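Local coordinates for protein serine repeat antigen 5 (Plasmodium falciparum, PDB 6X42) that is a papain-like antigen of the malaria parasite, a pseudo-zymogen that probably lacks the ordinary activity of a cysteine protease, at residues N222-G227 with Y239-N244. Numbering follows the deposited sequence.
Sequences NIVGYG and YWIVRN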
ATOM      1  N   ASN A 222      -3.000   1.080  -1.652  1.00 11.42           N
ATOM      2  CA  ASN A 222      -2.287   2.039  -0.811  1.00 11.29           C
ATOM      3  C   ASN A 222      -3.085   3.326  -0.735  1.00 11.99           C
ATOM      4  O   ASN A 222      -3.548   3.837  -1.756  1.00 13.21           O
ATOM      5  CB  ASN A 222      -0.893   2.347  -1.353  1.00 12.15           C
ATOM      6  CG  ASN A 222      -0.009   1.121  -1.406  1.00 12.09           C
ATOM      7  OD1 ASN A 222       0.084   0.456  -2.441  1.00 13.19           O
ATOM      8  ND2 ASN A 222       0.617   0.789  -0.273  1.00 12.08           N
ATOM      9  N   ILE A 223      -3.191   3.889   0.465  1.00 11.57           N
ATOM     10  CA  ILE A 223      -3.637   5.272   0.604  1.00 11.51           C
ATOM     11  C   ILE A 223      -2.410   6.152   0.473  1.00 12.56           C
ATOM     12  O   ILE A 223      -1.403   5.933   1.161  1.00 13.05           O
ATOM     13  CB  ILE A 223      -4.385   5.505   1.922  1.00 12.05           C
ATOM     14  CG1 ILE A 223      -5.673   4.688   1.961  1.00 12.39           C
ATOM     15  CG2 ILE A 223      -4.679   6.994   2.094  1.00 12.89           C
ATOM     16  CD1 ILE A 223      -6.342   4.667   3.331  1.00 12.92           C
ATOM     17  N   VAL A 224      -2.473   7.110  -0.450  1.00 12.78           N
ATOM     18  CA  VAL A 224      -1.322   7.925  -0.826  1.00 13.71           C
ATOM     19  C   VAL A 224      -1.549   9.413  -0.661  1.00 14.07           C
ATOM     20  O   VAL A 224      -0.614  10.191  -0.882  1.00 14.77           O
ATOM     21  CB  VAL A 224      -0.839   7.596  -2.255  1.00 13.37           C
ATOM     22  CG1 VAL A 224      -0.559   6.110  -2.380  1.00 14.58           C
ATOM     23  CG2 VAL A 224      -1.830   8.060  -3.324  1.00 15.05           C
ATOM     24  N   GLY A 225      -2.755   9.830  -0.321  1.00 13.44           N
ATOM     25  CA  GLY A 225      -3.064  11.239  -0.183  1.00 14.39           C
ATOM     26  C   GLY A 225      -4.513  11.382   0.229  1.00 13.59           C
ATOM     27  O   GLY A 225      -5.196  10.395   0.538  1.00 13.50           O
ATOM     28  N   TYR A 226      -4.971  12.630   0.241  1.00 14.76           N
ATOM     29  CA  TYR A 226      -6.282  12.956   0.790  1.00 14.15           C
ATOM     30  C   TYR A 226      -6.566  14.433   0.536  1.00 14.91           C
ATOM     31  O   TYR A 226      -5.664  15.230   0.249  1.00 16.18           O
ATOM     32  CB  TYR A 226      -6.373  12.670   2.296  1.00 14.29           C
ATOM     33  CG  TYR A 226      -5.196  13.194   3.081  1.00 14.40           C
ATOM     34  CD1 TYR A 226      -4.132  12.357   3.401  1.00 14.84           C
ATOM     35  CD2 TYR A 226      -5.143  14.523   3.506  1.00 15.90           C
ATOM     36  CE1 TYR A 226      -3.049  12.823   4.112  1.00 16.20           C
ATOM     37  CE2 TYR A 226      -4.077  14.983   4.230  1.00 17.18           C
ATOM     38  CZ  TYR A 226      -3.026  14.124   4.518  1.00 17.41           C
ATOM     39  OH  TYR A 226      -1.923  14.545   5.213  1.00 19.29           O
ATOM     40  N   GLY A 227      -7.836  14.795   0.673  1.00 15.35           N
ATOM     41  CA  GLY A 227      -8.217  16.187   0.522  1.00 16.54           C
ATOM     42  C   GLY A 227      -9.668  16.369   0.888  1.00 16.50           C
ATOM     43  O   GLY A 227     -10.375  15.423   1.234  1.00 16.28           O
ATOM     44  N   TYR A 239     -11.835  12.983   1.153  1.00 14.98           N
ATOM     45  CA  TYR A 239     -11.546  11.772   0.397  1.00 14.24           C
ATOM     46  C   TYR A 239     -10.129  11.281   0.667  1.00 13.46           C
ATOM     47  O   TYR A 239      -9.226  12.068   0.971  1.00 14.42           O
ATOM     48  CB  TYR A 239     -11.717  12.012  -1.123  1.00 14.38           C
ATOM     49  CG  TYR A 239     -10.832  13.086  -1.702  1.00 14.58           C
ATOM     50  CD1 TYR A 239      -9.544  12.810  -2.120  1.00 14.76           C
ATOM     51  CD2 TYR A 239     -11.275  14.406  -1.821  1.00 15.33           C
ATOM     52  CE1 TYR A 239      -8.735  13.799  -2.639  1.00 15.35           C
ATOM     53  CE2 TYR A 239     -10.457  15.395  -2.338  1.00 16.31           C
ATOM     54  CZ  TYR A 239      -9.186  15.086  -2.738  1.00 16.23           C
ATOM     55  OH  TYR A 239      -8.340  16.057  -3.237  1.00 18.14           O
ATOM     56  N   TRP A 240      -9.937   9.965   0.512  1.00 13.47           N
ATOM     57  CA  TRP A 240      -8.630   9.354   0.338  1.00 12.77           C
ATOM     58  C   TRP A 240      -8.306   9.280  -1.147  1.00 12.24           C
ATOM     59  O   TRP A 240      -9.195   9.027  -1.967  1.00 13.32           O
ATOM     60  CB  TRP A 240      -8.622   7.907   0.862  1.00 12.66           C
ATOM     61  CG  TRP A 240      -8.901   7.739   2.319  1.00 12.82           C
ATOM     62  CD1 TRP A 240      -9.885   6.990   2.863  1.00 13.77           C
ATOM     63  CD2 TRP A 240      -8.181   8.323   3.423  1.00 13.35           C
ATOM     64  NE1 TRP A 240      -9.837   7.055   4.238  1.00 14.21           N
ATOM     65  CE2 TRP A 240      -8.793   7.867   4.602  1.00 13.97           C
ATOM     66  CE3 TRP A 240      -7.072   9.171   3.523  1.00 13.87           C
ATOM     67  CZ2 TRP A 240      -8.363   8.257   5.855  1.00 14.46           C
ATOM     68  CZ3 TRP A 240      -6.646   9.557   4.768  1.00 14.32           C
ATOM     69  CH2 TRP A 240      -7.291   9.096   5.916  1.00 14.72           C
ATOM     70  N   ILE A 241      -7.027   9.440  -1.483  1.00 12.60           N
ATOM     71  CA  ILE A 241      -6.482   9.080  -2.789  1.00 12.80           C
ATOM     72  C   ILE A 241      -5.857   7.700  -2.624  1.00 12.14           C
ATOM     73  O   ILE A 241      -5.004   7.492  -1.748  1.00 13.17           O
ATOM     74  CB  ILE A 241      -5.444  10.100  -3.290  1.00 14.15           C
ATOM     75  CG1 ILE A 241      -6.019  11.517  -3.300  1.00 14.22           C
ATOM     76  CG2 ILE A 241      -4.957   9.683  -4.665  1.00 15.08           C
ATOM     77  CD1 ILE A 241      -5.003  12.570  -3.691  1.00 16.00           C
ATOM     78  N   VAL A 242      -6.303   6.759  -3.449  1.00 12.46           N
ATOM     79  CA  VAL A 242      -5.941   5.349  -3.340  1.00 11.70           C
ATOM     80  C   VAL A 242      -5.272   4.897  -4.633  1.00 12.18           C
ATOM     81  O   VAL A 242      -5.793   5.116  -5.732  1.00 13.35           O
ATOM     82  CB  VAL A 242      -7.176   4.477  -3.033  1.00 12.59           C
ATOM     83  CG1 VAL A 242      -6.789   3.003  -2.880  1.00 14.25           C
ATOM     84  CG2 VAL A 242      -7.884   4.973  -1.789  1.00 13.70           C
ATOM     85  N   ARG A 243      -4.128   4.238  -4.479  1.00 11.90           N
ATOM     86  CA  ARG A 243      -3.387   3.592  -5.562  1.00 12.08           C
ATOM     87  C   ARG A 243      -3.785   2.125  -5.645  1.00 11.20           C
ATOM     88  O   ARG A 243      -3.768   1.409  -4.639  1.00 12.22           O
ATOM     89  CB  ARG A 243      -1.889   3.688  -5.281  1.00 12.67           C
ATOM     90  CG  ARG A 243      -0.975   3.035  -6.325  1.00 12.97           C
ATOM     91  CD  ARG A 243       0.434   3.213  -5.918  1.00 14.01           C
ATOM     92  NE  ARG A 243       1.406   2.426  -6.661  1.00 13.69           N
ATOM     93  CZ  ARG A 243       2.195   2.865  -7.636  1.00 13.49           C
ATOM     94  NH1 ARG A 243       2.062   4.064  -8.163  1.00 15.55           N
ATOM     95  NH2 ARG A 243       3.157   2.090  -8.081  1.00 14.40           N
ATOM     96  N   ASN A 244      -4.104   1.667  -6.854  1.00 11.75           N
ATOM     97  CA  ASN A 244      -4.357   0.261  -7.149  1.00 11.55           C
ATOM     98  C   ASN A 244      -3.237  -0.276  -8.032  1.00 11.86           C
ATOM     99  O   ASN A 244      -2.402   0.483  -8.526  1.00 13.23           O
ATOM    100  CB  ASN A 244      -5.729   0.114  -7.817  1.00 12.16           C
ATOM    101  CG  ASN A 244      -6.370  -1.248  -7.620  1.00 12.69           C
ATOM    102  OD1 ASN A 244      -5.780  -2.181  -7.080  1.00 12.50           O
ATOM    103  ND2 ASN A 244      -7.610  -1.354  -8.081  1.00 14.58           N
TER
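Two residues of 222-227, Val224 and Gly225, stand against the single Ile241 of the partner strand, and this two-against-one pairing organises the contact. Val224 N gives a nearly straight bond to Ile241 O (2.9 Å), while Ile241 N reaches Gly225 O at 2.9 Å from above the carbonyl plane, 62° out of it and so not on a lone pair. Regular antiparallel pairing resumes on either side, with reciprocal backbone bonds joining Asn222 to Arg243 and Gly227 to Tyr239. The Val224 side chain meets its partner at about a right angle, CG2 lying 3.8 Å from Ile241 CG2.

On the face bearing Ile223, Tyr226, Trp240 and Val242, Ile223 CD1 sits over the five-membered ring of the Trp240 indole, 4.0 Å from the centroid and 7° off the normal, and Ile223 CG2 touches Trp240 CE3 at 3.5 Å. Tyr226 CB approaches the same CE3 obliquely. Toward the hairpin turn, the Tyr239 ring, with CG held between backbone N and carbonyl carbon (chi1 60°), folds across Gly227, whose CA lies 3.9 Å from the ring centroid.

Farther out, helix 172-186 covers Ile223 and Trp240 through Ile179, and Tyr226 OH bonds to Asn25 O. On the face of Asn222 and Arg243, Tyr60 of helix 53-68 packs against both and also reaches Val224; the extended arginine delivers its guanidinium to Leu42 O and Gln43 O. The arrangement is an antiparallel hairpin interrupted by one classic beta bulge, and its open end brings Asn244 OD1 onto His219 NE2, consistent with the His-Asn pair of papain-like proteases.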